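Local coordinates for peroxisomal fatty acid beta-oxidation multifunctional protein MFP2 (Arabidopsis thaliana, PDB 2WTB), which carries out steps of peroxisomal fatty acid beta-oxidation during seed germination, with enoyl-CoA hydratase and 3-hydroxyacyl-CoA dehydrogenase activities in one polypeptide, at residues 386-392 and 412-418; 300-304 and 470-474; 328-332 and 355-359. All blocks are in the same frame, centred on the assembly; numbering follows the deposited sequence.

Contacts 1 and 3 illustrate how both faces of one Rossmann-type sheet are covered. Strand 338-341 turns Val-338 and Leu-340 to helix 322-332 of contact 3, but Ile-339 and Lys-341 to the loop of contact 1. Contact 3 is buried helix-helix packing, mostly aliphatic, with one weak polar bond; contact 1, a loop against a helix end, is only partly buried and runs from Phe-389 inside to tyrosines and charged side chains outside. Contact 2 is buried, small and aliphatic, and joins the linker ahead of strand 315-318, the first of this sheet in sequence, to a later helix. Its two segments enclose both other contacts along the chain; its nearest atoms stay about 10 Å from those of contact 1.

Contact 1 of 3, residues 386-392 and 412-418; sequences YESFRDV and DLEKYCP
Two tyrosines and a proline give this interface its relief. Residues 386-392 form an irregular loop that closes in a type I turn from Phe-389 to Val-392 (Val-392 N to Phe-389 O, 3.2 Å); residues 412-416 are the last helical residues of their helix, and Cys-417 departs from helical angles at -92/159. The backbones come nearest at Arg-390 and Cys-417, with CA atoms 5.2 Å apart. Tyr-386 (chi1 m) drops its CB onto one face of the Tyr-416 ring, 3.7 Å from the centroid in a CH-pi contact. The two rings lie within 8° of parallel but are slid so far, centroids 5.1 Å apart, that they barely overlap, and the Tyr-386 ring receives Asp-412 CB over a face, 4.2 Å from its centroid. This is the crossover of a Rossmann fold: the loop carries the chain from edge strand 380-383 past two strands to 394-397, and packs against the end of the helix that follows. Phe-389 (chi1 m) points inward between sheet and helix, its CE2 4.0 Å from Leu-413 CD2 and its ring edge meeting the sulfur of Cys-417, CD2 to SG 4.0 Å. Pro-418 is the bump that fits beneath the turn, CD 3.2 Å from Phe-389 O and CG 3.5 Å from Val-392 O. On the solvent side Arg-390 bends back (chi1 and chi2 m), lays a guanidinium face over Tyr-416 CD1 (NH2 to CD1, 3.6 Å), and reaches Glu-387 in a weakly bonded salt bridge, NE to OE2 3.3 Å.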
ATOM      1  N   TYR A 386      18.540 -32.307   8.948  1.00 98.51           N
ATOM      2  CA  TYR A 386      17.084 -32.246   9.050  1.00 93.90           C
ATOM      3  C   TYR A 386      16.587 -32.505  10.469  1.00 97.23           C
ATOM      4  O   TYR A 386      15.430 -32.232  10.783  1.00 98.18           O
ATOM      5  CB  TYR A 386      16.434 -33.251   8.099  1.00 87.62           C
ATOM      6  CG  TYR A 386      16.296 -32.775   6.671  1.00 79.51           C
ATOM      7  CD1 TYR A 386      15.535 -31.655   6.363  1.00 71.09           C
ATOM      8  CD2 TYR A 386      16.904 -33.461   5.629  1.00 78.79           C
ATOM      9  CE1 TYR A 386      15.398 -31.222   5.057  1.00 66.16           C
ATOM     10  CE2 TYR A 386      16.772 -33.037   4.321  1.00 75.36           C
ATOM     11  CZ  TYR A 386      16.017 -31.919   4.041  1.00 72.52           C
ATOM     12  OH  TYR A 386      15.886 -31.496   2.738  1.00 80.58           O
ATOM     13  N   GLU A 387      17.456 -33.038  11.321  1.00104.53           N
ATOM     14  CA  GLU A 387      17.063 -33.388  12.685  1.00111.32           C
ATOM     15  C   GLU A 387      16.591 -32.178  13.484  1.00105.04           C
ATOM     16  O   GLU A 387      15.989 -32.320  14.548  1.00102.28           O
ATOM     17  CB  GLU A 387      18.209 -34.092  13.414  1.00122.46           C
ATOM     18  CG  GLU A 387      18.464 -35.510  12.932  1.00130.39           C
ATOM     19  CD  GLU A 387      17.244 -36.403  13.076  1.00134.17           C
ATOM     20  OE1 GLU A 387      17.108 -37.358  12.283  1.00136.62           O
ATOM     21  OE2 GLU A 387      16.418 -36.148  13.978  1.00132.74           O
ATOM     22  N   SER A 388      16.865 -30.987  12.964  1.00102.93           N
ATOM     23  CA  SER A 388      16.442 -29.755  13.615  1.00105.34           C
ATOM     24  C   SER A 388      15.073 -29.311  13.108  1.00 96.50           C
ATOM     25  O   SER A 388      14.627 -28.198  13.385  1.00 97.20           O
ATOM     26  CB  SER A 388      17.480 -28.654  13.394  1.00110.56           C
ATOM     27  OG  SER A 388      17.926 -28.640  12.049  1.00114.58           O
ATOM     28  N   PHE A 389      14.410 -30.192  12.366  1.00 91.64           N
ATOM     29  CA  PHE A 389      13.088 -29.907  11.819  1.00 86.74           C
ATOM     30  C   PHE A 389      11.995 -30.556  12.660  1.00 86.06           C
ATOM     31  O   PHE A 389      10.806 -30.376  12.399  1.00 83.88           O
ATOM     32  CB  PHE A 389      12.989 -30.401  10.374  1.00 78.72           C
ATOM     33  CG  PHE A 389      13.710 -29.532   9.385  1.00 71.86           C
ATOM     34  CD1 PHE A 389      15.037 -29.189   9.578  1.00 80.81           C
ATOM     35  CD2 PHE A 389      13.064 -29.074   8.252  1.00 68.48           C
ATOM     36  CE1 PHE A 389      15.702 -28.393   8.666  1.00 83.94           C
ATOM     37  CE2 PHE A 389      13.723 -28.281   7.336  1.00 76.46           C
ATOM     38  CZ  PHE A 389      15.043 -27.940   7.543  1.00 83.22           C
ATOM     39  N   ARG A 390      12.408 -31.312  13.672  1.00 88.91           N
ATOM     40  CA  ARG A 390      11.470 -32.009  14.543  1.00 94.89           C
ATOM     41  C   ARG A 390      10.651 -31.030  15.377  1.00 88.30           C
ATOM     42  O   ARG A 390       9.764 -31.432  16.127  1.00 84.62           O
ATOM     43  CB  ARG A 390      12.224 -32.963  15.469  1.00 98.31           C
ATOM     44  CG  ARG A 390      13.121 -33.950  14.746  1.00103.78           C
ATOM     45  CD  ARG A 390      12.307 -34.920  13.911  1.00105.18           C
ATOM     46  NE  ARG A 390      13.129 -36.007  13.387  1.00105.83           N
ATOM     47  CZ  ARG A 390      12.647 -37.060  12.737  1.00 98.85           C
ATOM     48  NH1 ARG A 390      11.342 -37.175  12.531  1.00 97.20           N
ATOM     49  NH2 ARG A 390      13.469 -38.001  12.296  1.00 93.45           N
ATOM     50  N   ASP A 391      10.951 -29.744  15.238  1.00 84.47           N
ATOM     51  CA  ASP A 391      10.336 -28.726  16.076  1.00 89.07           C
ATOM     52  C   ASP A 391       9.709 -27.609  15.244  1.00 84.56           C
ATOM     53  O   ASP A 391       9.071 -26.706  15.785  1.00 84.57           O
ATOM     54  CB  ASP A 391      11.385 -28.145  17.027  1.00105.19           C
ATOM     55  CG  ASP A 391      10.771 -27.358  18.165  1.00124.14           C
ATOM     56  OD1 ASP A 391       9.596 -27.614  18.502  1.00133.63           O
ATOM     57  OD2 ASP A 391      11.467 -26.487  18.729  1.00128.40           O
ATOM     58  N   VAL A 392       9.887 -27.678  13.928  1.00 81.10           N
ATOM     59  CA  VAL A 392       9.453 -26.601  13.040  1.00 74.82           C
ATOM     60  C   VAL A 392       7.945 -26.607  12.795  1.00 66.98           C
ATOM     61  O   VAL A 392       7.344 -27.657  12.578  1.00 67.77           O
ATOM     62  CB  VAL A 392      10.184 -26.659  11.685  1.00 79.99           C
ATOM     63  CG1 VAL A 392       9.879 -25.414  10.871  1.00 83.51           C
ATOM     64  CG2 VAL A 392      11.680 -26.797  11.900  1.00 80.03           C
ATOM     65  N   ASP A 412      11.543 -35.612   2.136  1.00 81.91           N
ATOM     66  CA  ASP A 412      12.285 -35.491   3.387  1.00 80.85           C
ATOM     67  C   ASP A 412      11.516 -34.646   4.396  1.00 78.84           C
ATOM     68  O   ASP A 412      11.466 -34.972   5.581  1.00 76.87           O
ATOM     69  CB  ASP A 412      13.666 -34.880   3.138  1.00 80.04           C
ATOM     70  CG  ASP A 412      14.565 -35.785   2.319  1.00 86.25           C
ATOM     71  OD1 ASP A 412      14.272 -36.997   2.228  1.00 81.66           O
ATOM     72  OD2 ASP A 412      15.569 -35.286   1.768  1.00 93.77           O
ATOM     73  N   LEU A 413      10.925 -33.554   3.920  1.00 73.56           N
ATOM     74  CA  LEU A 413      10.132 -32.682   4.777  1.00 73.13           C
ATOM     75  C   LEU A 413       9.061 -33.482   5.503  1.00 67.55           C
ATOM     76  O   LEU A 413       8.980 -33.460   6.729  1.00 62.15           O
ATOM     77  CB  LEU A 413       9.485 -31.563   3.961  1.00 74.47           C
ATOM     78  CG  LEU A 413      10.390 -30.410   3.532  1.00 81.88           C
ATOM     79  CD1 LEU A 413       9.606 -29.396   2.720  1.00 84.07           C
ATOM     80  CD2 LEU A 413      11.018 -29.754   4.748  1.00 84.85           C
ATOM     81  N   GLU A 414       8.244 -34.191   4.733  1.00 67.28           N
ATOM     82  CA  GLU A 414       7.181 -35.018   5.288  1.00 65.92           C
ATOM     83  C   GLU A 414       7.734 -36.033   6.283  1.00 76.79           C
ATOM     84  O   GLU A 414       7.032 -36.473   7.193  1.00 73.44           O
ATOM     85  CB  GLU A 414       6.440 -35.741   4.162  1.00 62.62           C
ATOM     86  CG  GLU A 414       5.309 -36.635   4.629  1.00 65.13           C
ATOM     87  CD  GLU A 414       4.743 -37.477   3.505  1.00 76.46           C
ATOM     88  OE1 GLU A 414       3.502 -37.562   3.388  1.00 81.19           O
ATOM     89  OE2 GLU A 414       5.539 -38.044   2.728  1.00 80.90           O
ATOM     90  N   LYS A 415       9.001 -36.396   6.108  1.00 83.33           N
ATOM     91  CA  LYS A 415       9.634 -37.398   6.955  1.00 83.13           C
ATOM     92  C   LYS A 415      10.112 -36.827   8.290  1.00 85.56           C
ATOM     93  O   LYS A 415       9.758 -37.339   9.352  1.00 91.58           O
ATOM     94  CB  LYS A 415      10.803 -38.060   6.222  1.00 86.52           C
ATOM     95  CG  LYS A 415      11.487 -39.161   7.020  1.00 93.84           C
ATOM     96  CD  LYS A 415      12.713 -39.697   6.300  1.00 98.60           C
ATOM     97  CE  LYS A 415      12.346 -40.336   4.972  1.00104.84           C
ATOM     98  NZ  LYS A 415      13.552 -40.827   4.248  1.00111.93           N
ATOM     99  N   TYR A 416      10.910 -35.763   8.229  1.00 77.15           N
ATOM    100  CA  TYR A 416      11.556 -35.216   9.422  1.00 73.86           C
ATOM    101  C   TYR A 416      10.727 -34.159  10.154  1.00 73.10           C
ATOM    102  O   TYR A 416      11.073 -33.755  11.265  1.00 73.39           O
ATOM    103  CB  TYR A 416      12.933 -34.642   9.069  1.00 74.07           C
ATOM    104  CG  TYR A 416      13.881 -35.650   8.457  1.00 82.03           C
ATOM    105  CD1 TYR A 416      14.630 -36.503   9.257  1.00 85.35           C
ATOM    106  CD2 TYR A 416      14.028 -35.747   7.079  1.00 82.19           C
ATOM    107  CE1 TYR A 416      15.498 -37.426   8.703  1.00 89.15           C
ATOM    108  CE2 TYR A 416      14.892 -36.667   6.516  1.00 84.76           C
ATOM    109  CZ  TYR A 416      15.625 -37.503   7.331  1.00 87.67           C
ATOM    110  OH  TYR A 416      16.487 -38.420   6.774  1.00 83.13           O
ATOM    111  N   CYS A 417       9.638 -33.713   9.537  1.00 73.06           N
ATOM    112  CA  CYS A 417       8.804 -32.671  10.130  1.00 71.64           C
ATOM    113  C   CYS A 417       7.673 -33.237  10.979  1.00 70.99           C
ATOM    114  O   CYS A 417       7.297 -34.400  10.829  1.00 77.36           O
ATOM    115  CB  CYS A 417       8.221 -31.762   9.044  1.00 67.67           C
ATOM    116  SG  CYS A 417       9.377 -30.555   8.375  1.00 80.50           S
ATOM    117  N   PRO A 418       7.139 -32.410  11.890  1.00 65.35           N
ATOM    118  CA  PRO A 418       5.936 -32.740  12.662  1.00 71.98           C
ATOM    119  C   PRO A 418       4.720 -32.851  11.746  1.00 75.98           C
ATOM    120  O   PRO A 418       4.717 -32.266  10.661  1.00 69.63           O
ATOM    121  CB  PRO A 418       5.780 -31.538  13.599  1.00 68.25           C
ATOM    122  CG  PRO A 418       7.143 -30.931  13.678  1.00 63.49           C
ATOM    123  CD  PRO A 418       7.751 -31.146  12.332  1.00 56.35           C
TER

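Contact 2 of 3, residues 300-304 and 470-474; sequences PGVTD and AQVIV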
ATOM      1  N   PRO A 300     -13.862 -16.330   0.618  1.00 57.51           N
ATOM      2  CA  PRO A 300     -15.062 -17.127   0.894  1.00 59.32           C
ATOM      3  C   PRO A 300     -14.782 -18.622   0.831  1.00 60.07           C
ATOM      4  O   PRO A 300     -14.024 -19.071  -0.033  1.00 55.22           O
ATOM      5  CB  PRO A 300     -16.015 -16.727  -0.234  1.00 42.91           C
ATOM      6  CG  PRO A 300     -15.558 -15.380  -0.652  1.00 46.27           C
ATOM      7  CD  PRO A 300     -14.070 -15.388  -0.493  1.00 43.84           C
ATOM      8  N   GLY A 301     -15.393 -19.379   1.739  1.00 55.33           N
ATOM      9  CA  GLY A 301     -15.194 -20.816   1.802  1.00 38.88           C
ATOM     10  C   GLY A 301     -13.875 -21.206   2.442  1.00 53.59           C
ATOM     11  O   GLY A 301     -13.508 -22.381   2.458  1.00 58.04           O
ATOM     12  N   VAL A 302     -13.157 -20.219   2.968  1.00 44.16           N
ATOM     13  CA  VAL A 302     -11.882 -20.465   3.628  1.00 47.24           C
ATOM     14  C   VAL A 302     -11.774 -19.681   4.933  1.00 54.26           C
ATOM     15  O   VAL A 302     -11.404 -20.235   5.969  1.00 55.29           O
ATOM     16  CB  VAL A 302     -10.691 -20.097   2.719  1.00 48.40           C
ATOM     17  CG1 VAL A 302      -9.403 -19.999   3.527  1.00 38.37           C
ATOM     18  CG2 VAL A 302     -10.547 -21.108   1.597  1.00 45.23           C
ATOM     19  N   THR A 303     -12.102 -18.392   4.878  1.00 45.93           N
ATOM     20  CA  THR A 303     -11.959 -17.524   6.043  1.00 40.57           C
ATOM     21  C   THR A 303     -13.291 -17.196   6.717  1.00 42.93           C
ATOM     22  O   THR A 303     -13.344 -16.372   7.630  1.00 41.79           O
ATOM     23  CB  THR A 303     -11.241 -16.209   5.690  1.00 47.98           C
ATOM     24  OG1 THR A 303     -12.014 -15.479   4.728  1.00 42.61           O
ATOM     25  CG2 THR A 303      -9.859 -16.496   5.129  1.00 53.20           C
ATOM     26  N   ASP A 304     -14.360 -17.842   6.267  1.00 40.61           N
ATOM     27  CA  ASP A 304     -15.677 -17.640   6.861  1.00 44.17           C
ATOM     28  C   ASP A 304     -16.144 -18.861   7.656  1.00 44.48           C
ATOM     29  O   ASP A 304     -17.309 -18.944   8.039  1.00 42.82           O
ATOM     30  CB  ASP A 304     -16.703 -17.301   5.777  1.00 41.58           C
ATOM     31  CG  ASP A 304     -16.656 -18.269   4.604  1.00 59.62           C
ATOM     32  OD1 ASP A 304     -15.832 -19.208   4.640  1.00 64.50           O
ATOM     33  OD2 ASP A 304     -17.439 -18.089   3.644  1.00 52.68           O
ATOM     34  N   ALA A 470      -8.063 -25.328   4.359  1.00 43.52           N
ATOM     35  CA  ALA A 470      -8.411 -23.968   4.744  1.00 40.90           C
ATOM     36  C   ALA A 470      -7.585 -23.490   5.932  1.00 48.03           C
ATOM     37  O   ALA A 470      -7.152 -22.337   5.971  1.00 46.51           O
ATOM     38  CB  ALA A 470      -9.893 -23.871   5.059  1.00 33.61           C
ATOM     39  N   GLN A 471      -7.366 -24.378   6.895  1.00 46.74           N
ATOM     40  CA  GLN A 471      -6.652 -24.016   8.116  1.00 50.57           C
ATOM     41  C   GLN A 471      -5.208 -23.602   7.843  1.00 46.26           C
ATOM     42  O   GLN A 471      -4.664 -22.744   8.534  1.00 50.97           O
ATOM     43  CB  GLN A 471      -6.693 -25.161   9.131  1.00 45.06           C
ATOM     44  CG  GLN A 471      -5.842 -24.925  10.370  1.00 35.04           C
ATOM     45  CD  GLN A 471      -6.388 -23.827  11.259  1.00 47.10           C
ATOM     46  OE1 GLN A 471      -7.559 -23.845  11.645  1.00 49.64           O
ATOM     47  NE2 GLN A 471      -5.538 -22.867  11.598  1.00 47.63           N
ATOM     48  N   VAL A 472      -4.591 -24.216   6.839  1.00 43.01           N
ATOM     49  CA  VAL A 472      -3.231 -23.850   6.455  1.00 48.24           C
ATOM     50  C   VAL A 472      -3.214 -22.466   5.803  1.00 62.28           C
ATOM     51  O   VAL A 472      -2.311 -21.663   6.044  1.00 63.13           O
ATOM     52  CB  VAL A 472      -2.599 -24.891   5.508  1.00 44.32           C
ATOM     53  CG1 VAL A 472      -1.268 -24.385   4.965  1.00 50.82           C
ATOM     54  CG2 VAL A 472      -2.404 -26.211   6.232  1.00 46.15           C
ATOM     55  N   ILE A 473      -4.222 -22.194   4.982  1.00 51.63           N
ATOM     56  CA  ILE A 473      -4.346 -20.895   4.331  1.00 43.30           C
ATOM     57  C   ILE A 473      -4.576 -19.797   5.364  1.00 46.34           C
ATOM     58  O   ILE A 473      -3.937 -18.748   5.320  1.00 44.39           O
ATOM     59  CB  ILE A 473      -5.492 -20.891   3.307  1.00 39.61           C
ATOM     60  CG1 ILE A 473      -5.135 -21.777   2.112  1.00 34.21           C
ATOM     61  CG2 ILE A 473      -5.788 -19.477   2.850  1.00 38.18           C
ATOM     62  CD1 ILE A 473      -6.275 -21.987   1.146  1.00 33.41           C
ATOM     63  N   VAL A 474      -5.490 -20.047   6.295  1.00 45.29           N
ATOM     64  CA  VAL A 474      -5.753 -19.111   7.380  1.00 35.52           C
ATOM     65  C   VAL A 474      -4.480 -18.852   8.184  1.00 50.61           C
ATOM     66  O   VAL A 474      -4.243 -17.733   8.642  1.00 59.01           O
ATOM     67  CB  VAL A 474      -6.868 -19.631   8.311  1.00 35.22           C
ATOM     68  CG1 VAL A 474      -6.790 -18.969   9.682  1.00 29.93           C
ATOM     69  CG2 VAL A 474      -8.235 -19.418   7.672  1.00 31.83           C
TER
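A small, buried, aliphatic contact joins a loop to the first turn of a helix here: residues 300-304 belong to the linker between helix 281-294 and strand 315-318, and residues 470-474 open helix 470-482. Val-302 makes most of the contact. Its CA-to-CB bond points at the helix, and CG1 enters a shallow hollow lined by side chains one turn apart, 4.2 Å from Ala-470 CB, 3.7 Å from Ile-473 CG2 and 4.3 Å from Val-474 CG2. The small methyl of Ala-470 permits the backbones to approach, CA of Val-302 lying 5.1 Å from CA of Ala-470. Thr-303 borders the patch with its methyl, CG2 to Val-474 CG2 4.2 Å, while its hydroxyl bonds to the backbone N of Val-299. The loop is braced from within: Gly-301 offers its N to Asp-304 OD2 at 3.1 Å, with a weaker bond to OD1 at 2.9 Å. Arg-464 touches both Val-302 and Ile-473, so the end of strand 459-464 also borders the patch. Strand 459-464, helix 470-482 and parallel strand 486-491 make a beta-alpha-beta unit of the dehydrogenase's NAD-binding domain, and the linker packs on the start of its helix.

Contact 3 of 3, residues 328-332 and 355-359; sequences ATALI and VKANL
Thr-329 overlaps Val-355, its OG1 3.7 Å from Val-355 CG1, where the first two helices of a Rossmann fold cross. Helix 322-332 follows strand 315-318 and helix 345-361 follows strand 338-341; the glycines Gly-319, Gly-321 and Gly-324, running from the end of strand 315-318 into the first turn of the helix, are consistent with a dinucleotide-binding GxGxxG turn. Both segments are helical throughout. Their axes approach to 10.1 Å and cross at -59°, with N-to-C directions 59° apart, and the CA atoms come nearest at Thr-329 and Val-355, 5.9 Å. Val-355 (chi1 t) projects among three residues of the facing helix: besides Thr-329 it meets Ile-332, CG1 to CD1 3.9 Å, and more loosely Ala-328, CG2 to CB 4.5 Å. One turn on, Leu-359 (m, p) swings its end inward, CD1 4.0 Å from Thr-329 CG2 and CD2 4.3 Å from Ile-332 CD1. Ile-332 extends across the gap with chi1 p and chi2 t. Beneath, Ala-328 rests on Val-338 and Leu-340 of the sheet. The hydroxyl of Thr-329 (chi1 m) is bonded chiefly to Ser-325 O in its own helix; across the interface Asn-358 (chi1 m) gives it a weak hydrogen bond, ND2 to OG1 3.5 Å.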
ATOM      1  N   ALA A 328      14.104 -15.448   4.983  1.00 77.70           N
ATOM      2  CA  ALA A 328      14.634 -15.503   6.339  1.00 80.21           C
ATOM      3  C   ALA A 328      14.729 -14.111   6.951  1.00 84.16           C
ATOM      4  O   ALA A 328      14.384 -13.911   8.115  1.00 85.17           O
ATOM      5  CB  ALA A 328      15.993 -16.183   6.345  1.00 84.86           C
ATOM      6  N   THR A 329      15.196 -13.150   6.158  1.00 86.50           N
ATOM      7  CA  THR A 329      15.313 -11.769   6.613  1.00 86.12           C
ATOM      8  C   THR A 329      13.965 -11.226   7.074  1.00 77.96           C
ATOM      9  O   THR A 329      13.845 -10.695   8.177  1.00 73.26           O
ATOM     10  CB  THR A 329      15.875 -10.855   5.507  1.00 93.15           C
ATOM     11  OG1 THR A 329      17.240 -11.202   5.240  1.00 94.12           O
ATOM     12  CG2 THR A 329      15.802  -9.396   5.934  1.00 87.83           C
ATOM     13  N   ALA A 330      12.955 -11.367   6.222  1.00 75.79           N
ATOM     14  CA  ALA A 330      11.611 -10.893   6.534  1.00 76.30           C
ATOM     15  C   ALA A 330      11.062 -11.538   7.804  1.00 70.99           C
ATOM     16  O   ALA A 330      10.383 -10.887   8.600  1.00 67.14           O
ATOM     17  CB  ALA A 330      10.678 -11.154   5.362  1.00 73.78           C
ATOM     18  N   LEU A 331      11.363 -12.820   7.989  1.00 70.90           N
ATOM     19  CA  LEU A 331      10.842 -13.577   9.124  1.00 75.86           C
ATOM     20  C   LEU A 331      11.459 -13.165  10.463  1.00 74.95           C
ATOM     21  O   LEU A 331      10.737 -12.843  11.406  1.00 74.03           O
ATOM     22  CB  LEU A 331      11.012 -15.082   8.891  1.00 78.16           C
ATOM     23  CG  LEU A 331      10.048 -15.734   7.894  1.00 74.01           C
ATOM     24  CD1 LEU A 331      10.528 -17.124   7.499  1.00 75.23           C
ATOM     25  CD2 LEU A 331       8.640 -15.795   8.464  1.00 56.87           C
ATOM     26  N   ILE A 332      12.786 -13.177  10.548  1.00 76.88           N
ATOM     27  CA  ILE A 332      13.466 -12.788  11.783  1.00 79.06           C
ATOM     28  C   ILE A 332      13.228 -11.318  12.126  1.00 79.53           C
ATOM     29  O   ILE A 332      13.236 -10.937  13.297  1.00 82.97           O
ATOM     30  CB  ILE A 332      14.986 -13.061  11.730  1.00 76.28           C
ATOM     31  CG1 ILE A 332      15.627 -12.316  10.557  1.00 78.51           C
ATOM     32  CG2 ILE A 332      15.260 -14.555  11.640  1.00 73.91           C
ATOM     33  CD1 ILE A 332      17.125 -12.506  10.465  1.00 80.87           C
ATOM     34  N   VAL A 355      22.044 -12.652   4.514  1.00 97.28           N
ATOM     35  CA  VAL A 355      21.107 -12.182   5.526  1.00100.67           C
ATOM     36  C   VAL A 355      21.706 -11.027   6.321  1.00110.22           C
ATOM     37  O   VAL A 355      21.146  -9.932   6.354  1.00117.93           O
ATOM     38  CB  VAL A 355      20.704 -13.309   6.493  1.00 95.18           C
ATOM     39  CG1 VAL A 355      19.736 -12.784   7.541  1.00 94.65           C
ATOM     40  CG2 VAL A 355      20.089 -14.470   5.728  1.00 94.11           C
ATOM     41  N   LYS A 356      22.848 -11.277   6.954  1.00110.55           N
ATOM     42  CA  LYS A 356      23.537 -10.246   7.724  1.00107.63           C
ATOM     43  C   LYS A 356      23.748  -8.990   6.887  1.00108.89           C
ATOM     44  O   LYS A 356      23.598  -7.873   7.382  1.00116.04           O
ATOM     45  CB  LYS A 356      24.881 -10.767   8.239  1.00105.32           C
ATOM     46  N   ALA A 357      24.093  -9.179   5.618  1.00105.42           N
ATOM     47  CA  ALA A 357      24.308  -8.061   4.707  1.00109.20           C
ATOM     48  C   ALA A 357      23.030  -7.250   4.524  1.00110.12           C
ATOM     49  O   ALA A 357      23.069  -6.024   4.422  1.00111.08           O
ATOM     50  CB  ALA A 357      24.819  -8.562   3.363  1.00106.12           C
ATOM     51  N   ASN A 358      21.896  -7.942   4.484  1.00107.45           N
ATOM     52  CA  ASN A 358      20.605  -7.284   4.331  1.00104.83           C
ATOM     53  C   ASN A 358      20.233  -6.459   5.557  1.00 98.50           C
ATOM     54  O   ASN A 358      19.552  -5.441   5.449  1.00 97.61           O
ATOM     55  CB  ASN A 358      19.510  -8.311   4.038  1.00105.30           C
ATOM     56  CG  ASN A 358      19.666  -8.957   2.676  1.00115.92           C
ATOM     57  OD1 ASN A 358      20.292  -8.395   1.774  1.00112.63           O
ATOM     58  ND2 ASN A 358      19.091 -10.145   2.516  1.00121.62           N
ATOM     59  N   LEU A 359      20.686  -6.909   6.723  1.00 94.35           N
ATOM     60  CA  LEU A 359      20.402  -6.212   7.972  1.00 98.22           C
ATOM     61  C   LEU A 359      21.376  -5.059   8.203  1.00106.29           C
ATOM     62  O   LEU A 359      20.986  -3.992   8.676  1.00107.02           O
ATOM     63  CB  LEU A 359      20.433  -7.183   9.157  1.00 91.64           C
ATOM     64  CG  LEU A 359      19.190  -8.054   9.370  1.00 90.31           C
ATOM     65  CD1 LEU A 359      19.029  -9.064   8.247  1.00 87.30           C
ATOM     66  CD2 LEU A 359      19.247  -8.762  10.715  1.00 90.17           C
TER